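Long-range contacts in GH5 (Bacteroidetes bacterium AC2a, PDB 4YHE), which probably hydrolyses beta-1,4-glucosidic bonds in cellulose or related polysaccharides, as an endoglucanase of glycoside hydrolase family 5: residues 97-102 with 156-161; 16-21 with 328-333; 185-190 with 223-228; 241-246 with 293-298. All coordinates share one frame; numbering follows the deposited sequence.

From the N terminus, residues 16-21 open the loop that contact 2 closes only at 328-333, joining the first and eighth strands of a parallel beta/alpha barrel. The other three contacts nest inside that loop and follow one another in series without crossing. Contact 1 joins the third and fourth strands, contact 3 ties helix 181-199 to the chain leaving helix 218-224, and contact 4 joins the ends of the sixth and seventh strands. Contacts 1 and 3 meet where T161 OG1 and N190 OD1 lie 2.7 Å apart. Contacts 2 and 4 lie on adjacent strands, with L329 N 2.7 Å from F293 O, and I99 of contact 1 packs on L329 of contact 2.

Contact 1 (97-102 with 156-161); sequences IVIINI and WLVFET
V98, I99 and I100 run parallel to L157, V158 and F159, pairing the third and fourth strands of a TIM barrel; the short axes diverge by 26°. Four backbone hydrogen bonds hold them: V98 N to W156 O, V158 N to V98 O (2.7 Å), I100 N to V158 O (3.1 Å) and E160 N to I100 O. On the apolar face toward helices 78-93 and 129-149, V98 CG1 touches L157 CD1 at 3.9 Å, and V98 CG2 meets the edge of the W156 indole. I100 CG1, set between the backbone N and carbonyl carbon (chi1 57°), reaches 3.8 Å from F159 CD1. Inside the barrel, I99 CG1 lies alongside V158 CB at 3.9 Å. The polar contact is also interior: the E160 carboxylate makes a salt bridge to R59 through OE2 and a hydrogen bond with Y292 OH through OE1, while N101 ND2 approaches OE2 at 3.0 Å on the anti side but tilted well out of the carboxylate plane, with an N-H...O angle of 163°.

Contact 2 (16-21 with 328-333); sequences IGWNLG and ALYWDN
The seam between the first and eighth strands, where I16, G17 and W18 pair in parallel with A328, L329 and Y330, closes the barrel. G17 N donates to A328 O at 2.8 Å, and Y330 N returns a bond to G17 O. A CB on G17 would fall 2.7 Å from L329 CD2, so that close approach depends on the glycine. Two donors from one residue grip Y330 O: N19 N lies nearly in line with the carbonyl at 2.7 Å, and N19 ND2 comes from above the carbonyl plane at 3.1 Å. The N19 side-chain amide also hydrogen-bonds R59 through OD1 and G294 O through ND2, which fixes its rotation. On the barrel's outer side, W18, its CG anti to the backbone N (chi1 -177°), brings NE1 to D332 OD2 from above the carboxylate plane in a bent bond (138°) of 2.9 Å, while D332 CB sits over one face of the indole, toward its rim. D332 also hydrogen-bonds G334 N and H348 through OD1, and V345 N and I346 N through OD2. G21 CA lies over the six-membered ring of W331, 3.9 Å from its centroid. Such first-to-last strand pairing closes the (beta/alpha)8 TIM barrel of family 5 glycoside hydrolases.

Contact 3 (185-190 with 223-228); sequences VLNEWN and ENLVLP
With its CG beside the backbone N (chi1 -75°), N187 sends its amide from helix 181-199 toward the backbone of N224 and V226, and its second torsion of -35° lets both amide ends find partners. OD1 accepts from V226 N at 2.9 Å, the donor lying above the carbonyl plane. ND2 donates to N224 O at 3.1 Å with the acceptor in the amide plane and an almost straight N-H...O angle of 175°. The V226 side chain crosses that of N187 at about a right angle, its CG2 3.6 Å from N187 ND2. One turn further on, N190 CB packs against P228 CG at 3.8 Å; N190 hydrogen-bonds T161 through OD1 and P212 O through ND2. One water bridges N187 O and V226 O. Another accepts from N190 ND2 at 2.8 Å and lies near both N187 OD1 and V226 O. An alanine at N187 would probably leave V226 N and N224 O without their side-chain mates and free the chain after helix 218-224 to shift. The paired donor and acceptor of one amide, supplemented by water, thus tie helix 181-199 to the chain at and beyond N224 mainly through polar, directional bonds.

Contact 4 (241-246 with 293-298); sequences HSYDPW and FGEFGA
E295 reaches across to H241 and Y243, its CG beside the backbone N (chi1 -61°) and its chain extended beyond. CB lies 3.3 Å from Y243 OH. CG then sits over the H241 imidazole, 3.7 Å from the ring centroid and 10° off its normal, a CH-pi contact. CD follows toward the ring's rim, 3.3 Å from H241 CE1, with carboxylate and ring planes stacked 23° apart. At the tip, OE1 accepts from Y243 OH at 2.6 Å on the anti side, somewhat out of the carboxylate plane but near that of the phenol ring, while OE2 comes 3.2 Å from H241 CE1 and forms a salt bridge with R59. A phenylalanine in place of Y243 would probably leave OE1 without this hydroxyl donor, the carboxylate then held less firmly on that side. The glutamate lies near the C-terminal end of the seventh barrel strand, where family 5 enzymes carry their nucleophile, and H241 ND1 is hydrogen-bonded to E164 after the fourth strand, consistent with an active-site cluster. In the backbone, S242 N joins the sixth and seventh strands by donating to E295 O at 3.0 Å; the bond from G297 N to S242 O is weak. At the backbone angles of G297 any CB would collide with the preceding carbonyl oxygen, restricting the position to glycine. S242 OG forms an ST turn with D244 N, and S242 CB touches F293 CE2 at 3.6 Å.

Contact 1 (97-102 with 156-161)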
loop_
_atom_site.group_PDB
_atom_site.type_symbol
_atom_site.label_atom_id
_atom_site.label_comp_id
_atom_site.label_asym_id
_atom_site.label_seq_id
_atom_site.Cartn_x
_atom_site.Cartn_y
_atom_site.Cartn_z
ATOM N N ILE A 97 -10.158 9.391 -3.418
ATOM C CA ILE A 97 -9.084 9.798 -2.527
ATOM C C ILE A 97 -7.809 9.202 -3.145
ATOM O O ILE A 97 -7.846 8.094 -3.680
ATOM C CB ILE A 97 -9.345 9.277 -1.107
ATOM C CG1 ILE A 97 -10.522 10.051 -0.504
ATOM C CG2 ILE A 97 -8.114 9.424 -0.231
ATOM C CD1 ILE A 97 -11.257 9.330 0.600
ATOM N N VAL A 98 -6.714 9.922 -3.052
ATOM C CA VAL A 98 -5.492 9.574 -3.801
ATOM C C VAL A 98 -4.315 9.515 -2.867
ATOM O O VAL A 98 -4.130 10.425 -2.083
ATOM C CB VAL A 98 -5.193 10.637 -4.888
ATOM C CG1 VAL A 98 -3.882 10.338 -5.647
ATOM C CG2 VAL A 98 -6.373 10.761 -5.838
ATOM N N ILE A 99 -3.519 8.447 -2.947
ATOM C CA ILE A 99 -2.258 8.350 -2.224
ATOM C C ILE A 99 -1.110 8.297 -3.239
ATOM O O ILE A 99 -1.191 7.543 -4.206
ATOM C CB ILE A 99 -2.213 7.028 -1.407
ATOM C CG1 ILE A 99 -3.409 6.929 -0.478
ATOM C CG2 ILE A 99 -0.942 6.890 -0.597
ATOM C CD1 ILE A 99 -3.603 5.522 0.081
ATOM N N ILE A 100 -0.071 9.099 -3.029
ATOM C CA ILE A 100 1.190 8.984 -3.782
ATOM C C ILE A 100 2.305 8.778 -2.792
ATOM O O ILE A 100 2.137 9.069 -1.619
ATOM C CB ILE A 100 1.479 10.216 -4.651
ATOM C CG1 ILE A 100 1.516 11.529 -3.819
ATOM C CG2 ILE A 100 0.414 10.308 -5.734
ATOM C CD1 ILE A 100 2.037 12.718 -4.599
ATOM N N ASN A 101 3.450 8.297 -3.262
ATOM C CA ASN A 101 4.529 7.902 -2.369
ATOM C C ASN A 101 5.899 7.983 -3.016
ATOM O O ASN A 101 6.049 8.481 -4.149
ATOM C CB ASN A 101 4.243 6.472 -1.808
ATOM C CG ASN A 101 4.507 5.359 -2.807
ATOM O OD1 ASN A 101 4.834 5.604 -3.965
ATOM N ND2 ASN A 101 4.348 4.105 -2.351
ATOM N N ILE A 102 6.893 7.515 -2.277
ATOM C CA ILE A 102 8.187 7.129 -2.817
ATOM C C ILE A 102 8.219 5.591 -2.761
ATOM O O ILE A 102 8.108 4.979 -1.683
ATOM C CB ILE A 102 9.324 7.747 -1.995
ATOM C CG1 ILE A 102 9.288 9.274 -2.111
ATOM C CG2 ILE A 102 10.667 7.211 -2.429
ATOM C CD1 ILE A 102 10.465 9.954 -1.438
ATOM N N TRP A 156 -8.202 15.271 0.165
ATOM C CA TRP A 156 -8.416 14.135 -0.722
ATOM C C TRP A 156 -7.077 13.568 -1.237
ATOM O O TRP A 156 -7.060 12.434 -1.672
ATOM C CB TRP A 156 -9.334 14.471 -1.917
ATOM C CG TRP A 156 -8.861 15.630 -2.718
ATOM C CD1 TRP A 156 -9.233 16.944 -2.569
ATOM C CD2 TRP A 156 -7.900 15.602 -3.785
ATOM N NE1 TRP A 156 -8.552 17.728 -3.469
ATOM C CE2 TRP A 156 -7.738 16.934 -4.235
ATOM C CE3 TRP A 156 -7.165 14.576 -4.408
ATOM C CZ2 TRP A 156 -6.880 17.270 -5.278
ATOM C CZ3 TRP A 156 -6.309 14.915 -5.448
ATOM C CH2 TRP A 156 -6.169 16.249 -5.870
ATOM N N LEU A 157 -5.995 14.333 -1.163
ATOM C CA LEU A 157 -4.649 13.880 -1.577
ATOM C C LEU A 157 -3.807 13.548 -0.331
ATOM O O LEU A 157 -3.545 14.418 0.493
ATOM C CB LEU A 157 -3.946 14.943 -2.421
ATOM C CG LEU A 157 -2.504 14.647 -2.877
ATOM C CD1 LEU A 157 -2.471 13.362 -3.691
ATOM C CD2 LEU A 157 -1.912 15.789 -3.669
ATOM N N VAL A 158 -3.406 12.276 -0.221
ATOM C CA VAL A 158 -2.619 11.738 0.892
ATOM C C VAL A 158 -1.193 11.483 0.417
ATOM O O VAL A 158 -0.990 10.989 -0.694
ATOM C CB VAL A 158 -3.208 10.391 1.372
ATOM C CG1 VAL A 158 -2.355 9.754 2.472
ATOM C CG2 VAL A 158 -4.660 10.515 1.834
ATOM N N PHE A 159 -0.215 11.858 1.224
ATOM C CA PHE A 159 1.168 11.513 0.949
ATOM C C PHE A 159 1.553 10.325 1.835
ATOM O O PHE A 159 1.339 10.368 3.055
ATOM C CB PHE A 159 2.129 12.655 1.274
ATOM C CG PHE A 159 2.009 13.866 0.388
ATOM C CD1 PHE A 159 1.281 13.853 -0.780
ATOM C CD2 PHE A 159 2.674 15.029 0.736
ATOM C CE1 PHE A 159 1.197 14.985 -1.566
ATOM C CE2 PHE A 159 2.608 16.172 -0.047
ATOM C CZ PHE A 159 1.864 16.148 -1.203
ATOM N N GLU A 160 2.138 9.293 1.229
ATOM C CA GLU A 160 2.687 8.159 1.952
ATOM C C GLU A 160 4.211 8.254 1.841
ATOM O O GLU A 160 4.743 8.300 0.734
ATOM C CB GLU A 160 2.141 6.884 1.357
ATOM C CG GLU A 160 2.705 5.591 1.918
ATOM C CD GLU A 160 2.191 4.406 1.120
ATOM O OE1 GLU A 160 0.981 4.047 1.236
ATOM O OE2 GLU A 160 3.009 3.872 0.338
ATOM N N THR A 161 4.889 8.322 2.982
ATOM C CA THR A 161 6.279 8.772 3.027
ATOM C C THR A 161 7.253 7.904 2.253
ATOM O O THR A 161 8.178 8.428 1.607
ATOM C CB THR A 161 6.805 8.887 4.471
ATOM O OG1 THR A 161 6.584 7.674 5.196
ATOM C CG2 THR A 161 6.110 10.004 5.188
#

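Contact 2 (16-21 with 328-333)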
loop_
_atom_site.group_PDB
_atom_site.type_symbol
_atom_site.label_atom_id
_atom_site.label_comp_id
_atom_site.label_asym_id
_atom_site.label_seq_id
_atom_site.Cartn_x
_atom_site.Cartn_y
_atom_site.Cartn_z
ATOM N N ILE A 16 -12.511 0.395 0.286
ATOM C CA ILE A 16 -11.672 -0.456 -0.535
ATOM C C ILE A 16 -11.201 0.405 -1.738
ATOM O O ILE A 16 -11.986 1.025 -2.443
ATOM C CB ILE A 16 -12.372 -1.756 -0.986
ATOM C CG1 ILE A 16 -12.776 -2.589 0.226
ATOM C CG2 ILE A 16 -11.503 -2.552 -1.962
ATOM C CD1 ILE A 16 -11.613 -3.044 1.106
ATOM N N GLY A 17 -9.891 0.480 -1.912
ATOM C CA GLY A 17 -9.285 1.154 -3.032
ATOM C C GLY A 17 -8.462 0.200 -3.891
ATOM O O GLY A 17 -8.541 -1.046 -3.756
ATOM N N TRP A 18 -7.686 0.793 -4.809
ATOM C CA TRP A 18 -7.026 0.031 -5.870
ATOM C C TRP A 18 -5.690 0.682 -6.149
ATOM O O TRP A 18 -5.587 1.932 -6.141
ATOM C CB TRP A 18 -7.924 0.057 -7.097
ATOM C CG TRP A 18 -7.521 -0.699 -8.317
ATOM C CD1 TRP A 18 -7.860 -1.955 -8.640
ATOM C CD2 TRP A 18 -6.784 -0.184 -9.428
ATOM N NE1 TRP A 18 -7.361 -2.287 -9.883
ATOM C CE2 TRP A 18 -6.714 -1.202 -10.392
ATOM C CE3 TRP A 18 -6.215 1.051 -9.720
ATOM C CZ2 TRP A 18 -6.058 -1.033 -11.607
ATOM C CZ3 TRP A 18 -5.546 1.204 -10.935
ATOM C CH2 TRP A 18 -5.505 0.179 -11.860
ATOM N N ASN A 19 -4.665 -0.157 -6.333
ATOM C CA ASN A 19 -3.309 0.330 -6.689
ATOM C C ASN A 19 -3.100 0.310 -8.207
ATOM O O ASN A 19 -3.308 -0.732 -8.870
ATOM C CB ASN A 19 -2.218 -0.527 -6.108
ATOM C CG ASN A 19 -1.934 -0.229 -4.655
ATOM O OD1 ASN A 19 -1.007 0.518 -4.330
ATOM N ND2 ASN A 19 -2.716 -0.838 -3.772
ATOM N N LEU A 20 -2.637 1.438 -8.736
ATOM C CA LEU A 20 -2.117 1.518 -10.089
ATOM C C LEU A 20 -0.673 0.983 -10.055
ATOM O O LEU A 20 0.273 1.751 -10.125
ATOM C CB LEU A 20 -2.189 2.933 -10.593
ATOM C CG LEU A 20 -1.786 3.186 -12.063
ATOM C CD1 LEU A 20 -2.742 2.574 -13.075
ATOM C CD2 LEU A 20 -1.640 4.698 -12.269
ATOM N N GLY A 21 -0.559 -0.343 -9.979
ATOM C CA GLY A 21 0.720 -1.028 -9.707
ATOM C C GLY A 21 1.503 -1.384 -10.953
ATOM O O GLY A 21 0.938 -1.540 -12.021
ATOM N N ALA A 328 -8.428 -0.397 2.919
ATOM C CA ALA A 328 -7.461 -1.261 2.210
ATOM C C ALA A 328 -7.475 -1.069 0.698
ATOM O O ALA A 328 -8.541 -0.989 0.074
ATOM C CB ALA A 328 -7.718 -2.712 2.556
ATOM N N LEU A 329 -6.280 -1.054 0.104
ATOM C CA LEU A 329 -6.160 -0.877 -1.322
ATOM C C LEU A 329 -5.572 -2.129 -1.982
ATOM O O LEU A 329 -4.455 -2.578 -1.653
ATOM C CB LEU A 329 -5.373 0.400 -1.649
ATOM C CG LEU A 329 -6.069 1.680 -1.155
ATOM C CD1 LEU A 329 -5.636 2.106 0.237
ATOM C CD2 LEU A 329 -5.829 2.792 -2.151
ATOM N N TYR A 330 -6.356 -2.697 -2.888
ATOM C CA TYR A 330 -6.017 -3.900 -3.602
ATOM C C TYR A 330 -4.810 -3.665 -4.541
ATOM O O TYR A 330 -4.728 -2.648 -5.222
ATOM C CB TYR A 330 -7.234 -4.437 -4.376
ATOM C CG TYR A 330 -6.855 -5.616 -5.235
ATOM C CD1 TYR A 330 -6.611 -6.863 -4.661
ATOM C CD2 TYR A 330 -6.684 -5.476 -6.566
ATOM C CE1 TYR A 330 -6.229 -7.944 -5.400
ATOM C CE2 TYR A 330 -6.278 -6.567 -7.330
ATOM C CZ TYR A 330 -6.048 -7.792 -6.745
ATOM O OH TYR A 330 -5.652 -8.869 -7.517
ATOM N N TRP A 331 -3.853 -4.584 -4.516
ATOM C CA TRP A 331 -2.707 -4.503 -5.436
ATOM C C TRP A 331 -3.041 -5.051 -6.814
ATOM O O TRP A 331 -3.265 -6.251 -6.988
ATOM C CB TRP A 331 -1.500 -5.243 -4.858
ATOM C CG TRP A 331 -0.318 -5.127 -5.778
ATOM C CD1 TRP A 331 0.191 -6.109 -6.562
ATOM C CD2 TRP A 331 0.510 -3.978 -5.975
ATOM N NE1 TRP A 331 1.280 -5.636 -7.276
ATOM C CE2 TRP A 331 1.484 -4.325 -6.941
ATOM C CE3 TRP A 331 0.511 -2.682 -5.460
ATOM C CZ2 TRP A 331 2.472 -3.414 -7.382
ATOM C CZ3 TRP A 331 1.494 -1.782 -5.895
ATOM C CH2 TRP A 331 2.452 -2.158 -6.858
ATOM N N ASP A 332 -3.085 -4.165 -7.796
ATOM C CA ASP A 332 -3.323 -4.530 -9.196
ATOM C C ASP A 332 -2.109 -4.161 -10.047
ATOM O O ASP A 332 -1.819 -3.003 -10.251
ATOM C CB ASP A 332 -4.553 -3.805 -9.730
ATOM C CG ASP A 332 -4.988 -4.308 -11.098
ATOM O OD1 ASP A 332 -4.096 -4.431 -11.989
ATOM O OD2 ASP A 332 -6.237 -4.567 -11.293
ATOM N N ASN A 333 -1.435 -5.176 -10.558
ATOM C CA ASN A 333 -0.269 -4.966 -11.401
ATOM C C ASN A 333 -0.567 -5.106 -12.894
ATOM O O ASN A 333 0.366 -5.120 -13.720
ATOM C CB ASN A 333 0.870 -5.891 -10.980
ATOM C CG ASN A 333 0.537 -7.377 -11.173
ATOM O OD1 ASN A 333 -0.546 -7.742 -11.665
ATOM N ND2 ASN A 333 1.487 -8.244 -10.793
#

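Contact 3 (185-190 with 223-228)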
loop_
_atom_site.group_PDB
_atom_site.type_symbol
_atom_site.label_atom_id
_atom_site.label_comp_id
_atom_site.label_asym_id
_atom_site.label_seq_id
_atom_site.Cartn_x
_atom_site.Cartn_y
_atom_site.Cartn_z
ATOM N N VAL A 185 16.503 3.868 12.404
ATOM C CA VAL A 185 16.750 4.680 11.213
ATOM C C VAL A 185 15.457 4.834 10.410
ATOM O O VAL A 185 15.174 5.914 9.926
ATOM C CB VAL A 185 17.827 4.079 10.316
ATOM C CG1 VAL A 185 17.945 4.842 9.012
ATOM C CG2 VAL A 185 19.165 4.085 11.038
ATOM N N LEU A 186 14.667 3.765 10.272
ATOM C CA LEU A 186 13.382 3.911 9.564
ATOM C C LEU A 186 12.526 4.981 10.250
ATOM O O LEU A 186 11.938 5.830 9.574
ATOM C CB LEU A 186 12.658 2.571 9.456
ATOM C CG LEU A 186 11.254 2.648 8.844
ATOM C CD1 LEU A 186 11.256 3.324 7.483
ATOM C CD2 LEU A 186 10.652 1.254 8.739
ATOM N N ASN A 187 12.444 4.940 11.586
ATOM C CA ASN A 187 11.727 5.952 12.337
ATOM C C ASN A 187 12.237 7.352 12.087
ATOM O O ASN A 187 11.451 8.245 11.882
ATOM C CB ASN A 187 11.684 5.625 13.824
ATOM C CG ASN A 187 10.698 4.515 14.146
ATOM O OD1 ASN A 187 9.632 4.382 13.531
ATOM N ND2 ASN A 187 11.046 3.712 15.102
ATOM N N GLU A 188 13.556 7.531 12.040
ATOM C CA GLU A 188 14.140 8.807 11.672
ATOM C C GLU A 188 13.748 9.269 10.247
ATOM O O GLU A 188 13.494 10.466 10.015
ATOM C CB GLU A 188 15.664 8.733 11.743
ATOM C CG GLU A 188 16.199 8.464 13.136
ATOM C CD GLU A 188 17.700 8.195 13.139
ATOM O OE1 GLU A 188 18.360 8.425 12.121
ATOM O OE2 GLU A 188 18.212 7.730 14.161
ATOM N N TRP A 189 13.752 8.337 9.299
ATOM C CA TRP A 189 13.381 8.662 7.924
ATOM C C TRP A 189 11.942 9.158 7.879
ATOM O O TRP A 189 11.645 10.133 7.213
ATOM C CB TRP A 189 13.529 7.460 7.020
ATOM C CG TRP A 189 14.978 7.109 6.669
ATOM C CD1 TRP A 189 16.121 7.687 7.151
ATOM C CD2 TRP A 189 15.391 6.064 5.793
ATOM N NE1 TRP A 189 17.220 7.089 6.590
ATOM C CE2 TRP A 189 16.811 6.073 5.768
ATOM C CE3 TRP A 189 14.704 5.108 5.026
ATOM C CZ2 TRP A 189 17.543 5.192 4.990
ATOM C CZ3 TRP A 189 15.438 4.196 4.271
ATOM C CH2 TRP A 189 16.866 4.267 4.243
ATOM N N ASN A 190 11.037 8.487 8.568
ATOM C CA ASN A 190 9.640 8.947 8.565
ATOM C C ASN A 190 9.522 10.340 9.181
ATOM O O ASN A 190 8.742 11.170 8.691
ATOM C CB ASN A 190 8.682 7.990 9.276
ATOM C CG ASN A 190 8.270 6.786 8.420
ATOM O OD1 ASN A 190 8.222 6.837 7.182
ATOM N ND2 ASN A 190 7.983 5.678 9.097
ATOM N N GLU A 223 5.010 -3.266 16.707
ATOM C CA GLU A 223 6.065 -3.479 17.711
ATOM C C GLU A 223 7.181 -2.442 17.741
ATOM O O GLU A 223 7.828 -2.252 18.791
ATOM C CB GLU A 223 6.674 -4.883 17.496
ATOM C CG GLU A 223 5.683 -6.038 17.763
ATOM C CD GLU A 223 6.033 -7.358 17.064
ATOM O OE1 GLU A 223 7.156 -7.496 16.511
ATOM O OE2 GLU A 223 5.165 -8.273 17.058
ATOM N N ASN A 224 7.419 -1.767 16.612
ATOM C CA ASN A 224 8.540 -0.830 16.501
ATOM C C ASN A 224 8.294 0.549 15.904
ATOM O O ASN A 224 9.149 1.454 16.084
ATOM C CB ASN A 224 9.690 -1.505 15.734
ATOM C CG ASN A 224 10.085 -2.813 16.370
ATOM O OD1 ASN A 224 10.732 -2.815 17.414
ATOM N ND2 ASN A 224 9.633 -3.923 15.797
ATOM N N LEU A 225 7.185 0.746 15.185
ATOM C CA LEU A 225 6.955 2.037 14.573
ATOM C C LEU A 225 6.746 3.091 15.647
ATOM O O LEU A 225 5.988 2.885 16.604
ATOM C CB LEU A 225 5.720 2.030 13.657
ATOM C CG LEU A 225 5.285 3.403 13.101
ATOM C CD1 LEU A 225 4.752 3.228 11.692
ATOM C CD2 LEU A 225 4.229 4.065 13.981
ATOM N N VAL A 226 7.419 4.210 15.456
ATOM C CA VAL A 226 7.214 5.421 16.223
ATOM C C VAL A 226 6.558 6.442 15.315
ATOM O O VAL A 226 7.106 6.809 14.282
ATOM C CB VAL A 226 8.533 5.946 16.807
ATOM C CG1 VAL A 226 8.350 7.310 17.492
ATOM C CG2 VAL A 226 9.016 4.962 17.843
ATOM N N LEU A 227 5.343 6.851 15.675
ATOM C CA LEU A 227 4.670 7.925 14.936
ATOM C C LEU A 227 5.455 9.222 15.027
ATOM O O LEU A 227 5.733 9.685 16.125
ATOM C CB LEU A 227 3.273 8.158 15.491
ATOM C CG LEU A 227 2.332 7.005 15.287
ATOM C CD1 LEU A 227 1.165 7.150 16.239
ATOM C CD2 LEU A 227 1.839 6.980 13.835
ATOM N N PRO A 228 5.820 9.832 13.884
ATOM C CA PRO A 228 6.603 11.070 13.990
ATOM C C PRO A 228 5.931 12.176 14.808
ATOM O O PRO A 228 4.707 12.248 14.880
ATOM C CB PRO A 228 6.758 11.516 12.522
ATOM C CG PRO A 228 6.783 10.211 11.767
ATOM C CD PRO A 228 5.802 9.320 12.498
HETATM O O HOH W 1 9.376 8.629 13.722
HETATM O O HOH W 2 8.061 5.939 11.874
#

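Contact 4 (241-246 with 293-298)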
loop_
_atom_site.group_PDB
_atom_site.type_symbol
_atom_site.label_atom_id
_atom_site.label_comp_id
_atom_site.label_asym_id
_atom_site.label_seq_id
_atom_site.Cartn_x
_atom_site.Cartn_y
_atom_site.Cartn_z
ATOM N N HIS A 241 1.051 -3.442 4.742
ATOM C CA HIS A 241 0.749 -4.301 3.600
ATOM C C HIS A 241 0.467 -5.705 4.102
ATOM O O HIS A 241 1.080 -6.161 5.068
ATOM C CB HIS A 241 1.893 -4.374 2.580
ATOM C CG HIS A 241 2.210 -3.075 1.921
ATOM N ND1 HIS A 241 3.270 -2.930 1.059
ATOM C CD2 HIS A 241 1.653 -1.851 2.036
ATOM C CE1 HIS A 241 3.331 -1.679 0.646
ATOM N NE2 HIS A 241 2.357 -1.001 1.228
ATOM N N SER A 242 -0.473 -6.389 3.451
ATOM C CA SER A 242 -0.636 -7.833 3.680
ATOM C C SER A 242 -0.975 -8.663 2.465
ATOM O O SER A 242 -1.997 -8.447 1.781
ATOM C CB SER A 242 -1.664 -8.127 4.784
ATOM O OG SER A 242 -1.773 -9.530 4.982
ATOM N N TYR A 243 -0.104 -9.641 2.224
ATOM C CA TYR A 243 -0.350 -10.751 1.292
ATOM C C TYR A 243 -0.357 -12.102 2.066
ATOM O O TYR A 243 0.103 -13.148 1.577
ATOM C CB TYR A 243 0.683 -10.746 0.187
ATOM C CG TYR A 243 0.729 -9.470 -0.603
ATOM C CD1 TYR A 243 -0.067 -9.301 -1.724
ATOM C CD2 TYR A 243 1.566 -8.414 -0.225
ATOM C CE1 TYR A 243 -0.030 -8.132 -2.478
ATOM C CE2 TYR A 243 1.613 -7.241 -0.973
ATOM C CZ TYR A 243 0.794 -7.101 -2.078
ATOM O OH TYR A 243 0.844 -5.983 -2.846
ATOM N N ASP A 244 -0.951 -12.074 3.254
ATOM C CA ASP A 244 -0.894 -13.194 4.194
ATOM C C ASP A 244 -2.046 -14.179 3.997
ATOM O O ASP A 244 -3.185 -13.739 3.750
ATOM C CB ASP A 244 -0.949 -12.680 5.644
ATOM C CG ASP A 244 0.226 -11.777 6.016
ATOM O OD1 ASP A 244 1.375 -12.135 5.730
ATOM O OD2 ASP A 244 -0.011 -10.680 6.589
ATOM N N PRO A 245 -1.774 -15.497 4.119
ATOM C CA PRO A 245 -0.408 -16.039 4.249
ATOM C C PRO A 245 0.245 -16.151 2.880
ATOM O O PRO A 245 -0.393 -16.527 1.915
ATOM C CB PRO A 245 -0.639 -17.423 4.869
ATOM C CG PRO A 245 -1.978 -17.831 4.348
ATOM C CD PRO A 245 -2.780 -16.576 4.107
ATOM N N TRP A 246 1.534 -15.867 2.800
ATOM C CA TRP A 246 2.164 -15.682 1.529
ATOM C C TRP A 246 2.045 -16.884 0.618
ATOM O O TRP A 246 1.834 -16.724 -0.581
ATOM C CB TRP A 246 3.672 -15.328 1.721
ATOM C CG TRP A 246 4.359 -15.178 0.409
ATOM C CD1 TRP A 246 5.244 -16.038 -0.150
ATOM C CD2 TRP A 246 4.182 -14.119 -0.539
ATOM N NE1 TRP A 246 5.627 -15.594 -1.365
ATOM C CE2 TRP A 246 5.012 -14.406 -1.630
ATOM C CE3 TRP A 246 3.412 -12.961 -0.564
ATOM C CZ2 TRP A 246 5.100 -13.577 -2.732
ATOM C CZ3 TRP A 246 3.510 -12.118 -1.660
ATOM C CH2 TRP A 246 4.329 -12.443 -2.737
ATOM N N PHE A 293 -4.392 -0.487 4.778
ATOM C CA PHE A 293 -3.598 -1.373 3.957
ATOM C C PHE A 293 -3.304 -0.662 2.632
ATOM O O PHE A 293 -4.152 -0.587 1.752
ATOM C CB PHE A 293 -4.254 -2.754 3.800
ATOM C CG PHE A 293 -4.138 -3.611 5.035
ATOM C CD1 PHE A 293 -5.100 -3.537 6.033
ATOM C CD2 PHE A 293 -3.039 -4.458 5.222
ATOM C CE1 PHE A 293 -4.983 -4.302 7.186
ATOM C CE2 PHE A 293 -2.884 -5.194 6.391
ATOM C CZ PHE A 293 -3.867 -5.115 7.389
ATOM N N GLY A 294 -2.068 -0.162 2.501
ATOM C CA GLY A 294 -1.578 0.377 1.243
ATOM C C GLY A 294 -1.631 -0.637 0.116
ATOM O O GLY A 294 -1.823 -0.273 -1.038
ATOM N N GLU A 295 -1.420 -1.901 0.469
ATOM C CA GLU A 295 -1.523 -3.034 -0.433
ATOM C C GLU A 295 -2.076 -4.230 0.258
ATOM O O GLU A 295 -1.660 -4.547 1.384
ATOM C CB GLU A 295 -0.140 -3.437 -0.964
ATOM C CG GLU A 295 0.548 -2.361 -1.736
ATOM C CD GLU A 295 1.975 -2.730 -2.177
ATOM O OE1 GLU A 295 2.294 -3.927 -2.247
ATOM O OE2 GLU A 295 2.730 -1.794 -2.453
ATOM N N PHE A 296 -3.037 -4.899 -0.384
ATOM C CA PHE A 296 -3.389 -6.265 -0.022
ATOM C C PHE A 296 -3.787 -7.003 -1.262
ATOM O O PHE A 296 -4.090 -6.409 -2.289
ATOM C CB PHE A 296 -4.509 -6.345 1.057
ATOM C CG PHE A 296 -5.899 -6.155 0.490
ATOM C CD1 PHE A 296 -6.329 -4.887 0.127
ATOM C CD2 PHE A 296 -6.732 -7.236 0.267
ATOM C CE1 PHE A 296 -7.606 -4.684 -0.413
ATOM C CE2 PHE A 296 -8.024 -7.056 -0.271
ATOM C CZ PHE A 296 -8.452 -5.769 -0.619
ATOM N N GLY A 297 -3.801 -8.311 -1.170
ATOM C CA GLY A 297 -4.390 -9.096 -2.225
ATOM C C GLY A 297 -3.999 -10.541 -2.192
ATOM O O GLY A 297 -3.237 -10.984 -1.320
ATOM N N ALA A 298 -4.543 -11.253 -3.163
ATOM C CA ALA A 298 -4.267 -12.653 -3.426
ATOM C C ALA A 298 -4.387 -12.844 -4.925
ATOM O O ALA A 298 -5.344 -12.333 -5.577
ATOM C CB ALA A 298 -5.263 -13.559 -2.706
#